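Local coordinates for glucose 1-dehydrogenase (Haloferax mediterranei, PDB 2B5W), which catalyses the zinc-dependent oxidation of D-glucose and other aldose sugars with NADP+ or NAD+, preferring NADP+, in a halophilic archaeon, at residues M1-A5 and M124-F128; L327-P333 and T347-E353. The protein carries 1 engineered substitution. All blocks are in the same frame, centred on the assembly; numbering follows the deposited sequence.

Interaction 1: M1-A5 and M124-F128; sequences MKAIA and MSEFF
The extended N-terminus, residues 1-5, runs nearly opposite to 124-128 (165° between the touching parts), and a single bridge joins them at Ala3 and Ser125, with CA atoms 4.0 Å apart. This is a non-hydrogen-bonded antiparallel pair, flanked by two backbone bonds: Ile4 N to Met124 O (2.9 Å) and Glu126 N to Lys2 O (3.2 Å). Helical backbone angles at Glu126 (-64/-30) then kink 124-128 at this point, and the pairing ends. The Glu126 side chain (chi1 m, chi2 t) takes over, its OE1 accepting Lys2 N at 3.0 Å in an almost straight bond. Met1 (p, t, t) reaches across Ser125 to Phe127: SD is a weak acceptor for Phe127 N at 3.6 Å and lies near the ring edge. The Ser125 hydroxyl (p) is satisfied within its own segment, OG donating to Phe127 O at 2.6 Å, while Ser125 O receives Thr32 OG1. Ile4 and Met124 pack CB to CB at 4.0 Å. Along its other edge, 1-5 bonds through Met1, Ala3 and Ala5 to Lys18, Ile16 and Val14. The bridge thus ties the N-terminal antiparallel sheet to the residues leading into strand 127-131, in the GroES-like catalytic domain of zinc-containing alcohol dehydrogenases.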
loop_
_atom_site.group_PDB
_atom_site.type_symbol
_atom_site.label_atom_id
_atom_site.label_comp_id
_atom_site.label_asym_id
_atom_site.label_seq_id
_atom_site.Cartn_x
_atom_site.Cartn_y
_atom_site.Cartn_z
ATOM N N MET A 1 -13.551 -39.366 -20.262
ATOM C CA MET A 1 -12.173 -38.852 -20.299
ATOM C C MET A 1 -11.477 -39.034 -18.952
ATOM O O MET A 1 -12.122 -39.151 -17.911
ATOM C CB MET A 1 -12.180 -37.398 -20.634
ATOM C CG MET A 1 -12.659 -36.547 -19.539
ATOM S SD MET A 1 -12.632 -34.907 -20.009
ATOM C CE MET A 1 -13.277 -34.103 -18.759
ATOM N N LYS A 2 -10.146 -39.000 -19.012
ATOM C CA LYS A 2 -9.300 -39.114 -17.837
ATOM C C LYS A 2 -9.091 -37.749 -17.212
ATOM O O LYS A 2 -9.063 -36.765 -17.924
ATOM C CB LYS A 2 -7.958 -39.745 -18.155
ATOM C CG LYS A 2 -8.102 -41.288 -18.384
ATOM C CD LYS A 2 -6.814 -42.027 -18.732
ATOM C CE LYS A 2 -7.099 -43.513 -19.014
ATOM N NZ LYS A 2 -5.883 -44.276 -19.432
ATOM N N ALA A 3 -8.969 -37.719 -15.893
ATOM C CA ALA A 3 -8.663 -36.483 -15.152
ATOM C C ALA A 3 -7.846 -36.839 -13.904
ATOM O O ALA A 3 -7.870 -37.981 -13.437
ATOM C CB ALA A 3 -9.909 -35.784 -14.776
ATOM N N ILE A 4 -7.114 -35.867 -13.372
ATOM C CA ILE A 4 -6.310 -36.038 -12.178
ATOM C C ILE A 4 -6.990 -35.263 -11.061
ATOM O O ILE A 4 -7.249 -34.072 -11.202
ATOM C CB ILE A 4 -4.854 -35.522 -12.391
ATOM C CG1 ILE A 4 -4.194 -36.232 -13.579
ATOM C CG2 ILE A 4 -4.056 -35.698 -11.121
ATOM C CD1 ILE A 4 -4.104 -37.717 -13.485
ATOM N N ALA A 5 -7.303 -35.948 -9.965
ATOM C CA ALA A 5 -8.143 -35.382 -8.913
ATOM C C ALA A 5 -7.637 -35.745 -7.526
ATOM O O ALA A 5 -6.884 -36.702 -7.370
ATOM C CB ALA A 5 -9.550 -35.868 -9.066
ATOM N N MET A 124 -6.933 -30.321 -15.166
ATOM C CA MET A 124 -6.194 -31.555 -15.398
ATOM C C MET A 124 -7.136 -32.666 -15.856
ATOM O O MET A 124 -7.360 -33.648 -15.145
ATOM C CB MET A 124 -5.413 -31.999 -14.160
ATOM C CG MET A 124 -4.231 -31.141 -13.897
ATOM S SD MET A 124 -3.267 -31.715 -12.504
ATOM C CE MET A 124 -1.942 -30.481 -12.555
ATOM N N SER A 125 -7.691 -32.482 -17.031
ATOM C CA SER A 125 -8.568 -33.442 -17.672
ATOM C C SER A 125 -8.288 -33.338 -19.147
ATOM O O SER A 125 -7.721 -32.350 -19.597
ATOM C CB SER A 125 -10.051 -33.165 -17.359
ATOM O OG SER A 125 -10.470 -31.868 -17.732
ATOM N N GLU A 126 -8.653 -34.353 -19.932
ATOM C CA GLU A 126 -8.326 -34.314 -21.341
ATOM C C GLU A 126 -9.010 -33.181 -22.086
ATOM O O GLU A 126 -8.471 -32.691 -23.066
ATOM C CB GLU A 126 -8.611 -35.681 -21.988
ATOM C CG GLU A 126 -7.701 -36.751 -21.411
ATOM C CD GLU A 126 -7.887 -38.116 -22.034
ATOM O OE1 GLU A 126 -8.890 -38.787 -21.721
ATOM O OE2 GLU A 126 -6.998 -38.532 -22.806
ATOM N N PHE A 127 -10.194 -32.790 -21.622
ATOM C CA PHE A 127 -10.977 -31.687 -22.186
ATOM C C PHE A 127 -11.560 -30.847 -21.066
ATOM O O PHE A 127 -11.797 -31.322 -19.956
ATOM C CB PHE A 127 -12.126 -32.173 -23.075
ATOM C CG PHE A 127 -11.683 -32.954 -24.262
ATOM C CD1 PHE A 127 -11.490 -32.345 -25.501
ATOM C CD2 PHE A 127 -11.396 -34.307 -24.128
ATOM C CE1 PHE A 127 -11.047 -33.086 -26.582
ATOM C CE2 PHE A 127 -10.941 -35.039 -25.202
ATOM C CZ PHE A 127 -10.773 -34.438 -26.429
ATOM N N PHE A 128 -11.788 -29.567 -21.363
ATOM C CA PHE A 128 -12.543 -28.700 -20.482
ATOM C C PHE A 128 -13.312 -27.658 -21.304
ATOM O O PHE A 128 -12.999 -27.436 -22.482
ATOM C CB PHE A 128 -11.642 -28.039 -19.409
ATOM C CG PHE A 128 -10.609 -27.079 -19.938
ATOM C CD1 PHE A 128 -9.333 -27.524 -20.280
ATOM C CD2 PHE A 128 -10.916 -25.739 -20.104
ATOM C CE1 PHE A 128 -8.367 -26.628 -20.756
ATOM C CE2 PHE A 128 -9.962 -24.828 -20.594
ATOM C CZ PHE A 128 -8.708 -25.267 -20.924
#

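Interaction 2: L327-P333 and T347-E353; sequences LVTGVHP and TIKTAIE. With K (potassium ion), chain D.
Two parallel beta strands, 328-333 and 349-353, pair near the C-terminus, where the chain leaves helix 321-327 and adds to the mixed sheet of the catalytic domain. Their axes approach to 4.4 Å and cross at -20°. Val331 faces Ala351, His332 faces Ile352 and Pro333 faces Glu353, with CA atoms 4.7 to 4.8 Å apart. The bonds alternate: Ala351 N to Gly330 O (3.1 Å), His332 N to Ala351 O (2.9 Å), Glu353 N to His332 O (2.8 Å). A beta bulge at Thr329 (-87/-16) shifts the register by one, so that Val328 pairs with Lys349 but Gly330 with Thr350. Here Lys349 N donates to Leu327 O (3.1 Å), Thr329 N to Lys349 O (2.9 Å), and Ile348 N to Thr329 OG1 (2.9 Å; Thr329 chi1 p). As in other medium-chain dehydrogenases, the chain returns from the Rossmann domain to the catalytic domain; strand 349-353 also pairs antiparallel with strand 27-37. Val328, Val331 and Pro333 share a face with Lys349, Ala351 and Glu353. Lys349 extends from it (chi1 t, chi2 p) to a salt bridge with the zinc ligand Glu64, and Glu353 pairs with Arg34. On the face of Thr350 and Ile352, Gly330 is closely covered by His332: an ideal CB would lie 2.5 Å from His332 CE1. Before the strand, Thr347 O binds potassium at 2.7 Å, alongside Asp344 O.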
loop_
_atom_site.group_PDB
_atom_site.type_symbol
_atom_site.label_atom_id
_atom_site.label_comp_id
_atom_site.label_asym_id
_atom_site.label_seq_id
_atom_site.Cartn_x
_atom_site.Cartn_y
_atom_site.Cartn_z
ATOM N N LEU A 327 14.099 -23.457 -15.497
ATOM C CA LEU A 327 12.955 -23.360 -14.615
ATOM C C LEU A 327 12.084 -24.600 -14.643
ATOM O O LEU A 327 11.637 -25.063 -13.596
ATOM C CB LEU A 327 12.110 -22.128 -14.998
ATOM C CG LEU A 327 10.887 -21.873 -14.088
ATOM C CD1 LEU A 327 11.296 -21.227 -12.808
ATOM C CD2 LEU A 327 9.848 -21.010 -14.846
ATOM N N VAL A 328 11.822 -25.087 -15.850
ATOM C CA VAL A 328 10.918 -26.225 -16.072
ATOM C C VAL A 328 11.738 -27.522 -15.991
ATOM O O VAL A 328 12.425 -27.939 -16.935
ATOM C CB VAL A 328 10.136 -26.089 -17.382
ATOM C CG1 VAL A 328 9.171 -27.276 -17.514
ATOM C CG2 VAL A 328 9.347 -24.794 -17.384
ATOM N N THR A 329 11.667 -28.124 -14.819
ATOM C CA THR A 329 12.498 -29.278 -14.513
ATOM C C THR A 329 11.885 -30.575 -14.955
ATOM O O THR A 329 12.601 -31.585 -15.055
ATOM C CB THR A 329 12.876 -29.309 -13.034
ATOM O OG1 THR A 329 11.733 -29.158 -12.210
ATOM C CG2 THR A 329 13.782 -28.142 -12.634
ATOM N N GLY A 330 10.588 -30.578 -15.259
ATOM C CA GLY A 330 9.965 -31.776 -15.795
ATOM C C GLY A 330 8.591 -31.557 -16.379
ATOM O O GLY A 330 7.748 -30.985 -15.708
ATOM N N VAL A 331 8.388 -32.007 -17.605
ATOM C CA VAL A 331 7.087 -32.109 -18.208
ATOM C C VAL A 331 6.834 -33.613 -18.355
ATOM O O VAL A 331 7.644 -34.336 -18.945
ATOM C CB VAL A 331 7.000 -31.406 -19.543
ATOM C CG1 VAL A 331 5.599 -31.530 -20.078
ATOM C CG2 VAL A 331 7.322 -29.902 -19.363
ATOM N N HIS A 332 5.746 -34.066 -17.769
ATOM C CA HIS A 332 5.449 -35.481 -17.642
ATOM C C HIS A 332 4.210 -35.825 -18.394
ATOM O O HIS A 332 3.163 -35.189 -18.227
ATOM C CB HIS A 332 5.294 -35.819 -16.182
ATOM C CG HIS A 332 6.549 -35.596 -15.416
ATOM N ND1 HIS A 332 6.814 -34.429 -14.726
ATOM C CD2 HIS A 332 7.658 -36.363 -15.302
ATOM C CE1 HIS A 332 8.020 -34.513 -14.186
ATOM N NE2 HIS A 332 8.556 -35.668 -14.529
ATOM N N PRO A 333 4.285 -36.859 -19.224
ATOM C CA PRO A 333 3.073 -37.308 -19.878
ATOM C C PRO A 333 2.075 -37.838 -18.885
ATOM O O PRO A 333 2.450 -38.318 -17.812
ATOM C CB PRO A 333 3.567 -38.421 -20.813
ATOM C CG PRO A 333 4.815 -38.921 -20.164
ATOM C CD PRO A 333 5.456 -37.681 -19.570
ATOM N N THR A 347 13.183 -30.062 -7.862
ATOM C CA THR A 347 11.959 -29.874 -8.643
ATOM C C THR A 347 11.618 -28.422 -8.534
ATOM O O THR A 347 11.455 -27.918 -7.450
ATOM C CB THR A 347 10.841 -30.736 -8.090
ATOM O OG1 THR A 347 11.251 -32.120 -8.126
ATOM C CG2 THR A 347 9.645 -30.693 -8.991
ATOM N N ILE A 348 11.593 -27.711 -9.655
ATOM C CA ILE A 348 11.264 -26.290 -9.596
ATOM C C ILE A 348 9.863 -26.095 -10.171
ATOM O O ILE A 348 8.932 -25.858 -9.424
ATOM C CB ILE A 348 12.306 -25.445 -10.299
ATOM C CG1 ILE A 348 13.666 -25.650 -9.622
ATOM C CG2 ILE A 348 11.882 -23.960 -10.265
ATOM C CD1 ILE A 348 14.794 -24.970 -10.320
ATOM N N LYS A 349 9.723 -26.184 -11.480
ATOM C CA LYS A 349 8.423 -26.135 -12.120
ATOM C C LYS A 349 8.174 -27.370 -12.975
ATOM O O LYS A 349 9.020 -27.731 -13.771
ATOM C CB LYS A 349 8.335 -24.909 -13.028
ATOM C CG LYS A 349 7.012 -24.729 -13.692
ATOM C CD LYS A 349 5.996 -24.342 -12.623
ATOM C CE LYS A 349 4.666 -24.040 -13.167
ATOM N NZ LYS A 349 3.802 -23.711 -12.013
ATOM N N THR A 350 6.995 -27.954 -12.822
ATOM C CA THR A 350 6.589 -29.133 -13.579
ATOM C C THR A 350 5.256 -28.912 -14.208
ATOM O O THR A 350 4.535 -28.001 -13.834
ATOM C CB THR A 350 6.472 -30.355 -12.692
ATOM O OG1 THR A 350 5.460 -30.137 -11.702
ATOM C CG2 THR A 350 7.765 -30.645 -11.905
ATOM N N ALA A 351 4.946 -29.750 -15.174
ATOM C CA ALA A 351 3.649 -29.783 -15.803
ATOM C C ALA A 351 3.339 -31.205 -16.222
ATOM O O ALA A 351 4.232 -32.027 -16.327
ATOM C CB ALA A 351 3.605 -28.880 -17.030
ATOM N N ILE A 352 2.060 -31.456 -16.486
ATOM C CA ILE A 352 1.567 -32.693 -17.063
ATOM C C ILE A 352 1.055 -32.423 -18.464
ATOM O O ILE A 352 0.267 -31.515 -18.676
ATOM C CB ILE A 352 0.438 -33.281 -16.215
ATOM C CG1 ILE A 352 0.974 -33.580 -14.802
ATOM C CG2 ILE A 352 -0.115 -34.560 -16.875
ATOM C CD1 ILE A 352 -0.098 -33.811 -13.755
ATOM N N GLU A 353 1.490 -33.239 -19.408
ATOM C CA GLU A 353 1.082 -33.152 -20.790
ATOM C C GLU A 353 -0.039 -34.146 -21.057
ATOM O O GLU A 353 0.176 -35.361 -20.974
ATOM C CB GLU A 353 2.256 -33.426 -21.721
ATOM C CG GLU A 353 1.877 -33.344 -23.199
ATOM C CD GLU A 353 3.074 -33.315 -24.081
ATOM O OE1 GLU A 353 3.579 -34.397 -24.416
ATOM O OE2 GLU A 353 3.472 -32.203 -24.471
HETATM K K K D . 10.785 -27.503 -4.881
#

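Both interactions reach the same mixed sheet, where strand 27-37 pairs with strand 127-131 and with strand 349-353. Their centres are about 17 Å apart, yet they touch: Met124 CE packs on Ile352 CD1 at 4.0 Å. Each is partly buried. Interaction 1 is the smaller (362 against 592 Å²) and lies farther from the chain centre, with one bridge supplemented by side-chain acceptors of Glu126 and Met1; interaction 2 rests on a run of parallel bridges, with Thr329 serving the bulge. Interaction 2 also lies closer to the active site: the Lys349 side chain comes within about 5 Å of the zinc, whereas that of Met124 stays about 9 Å away.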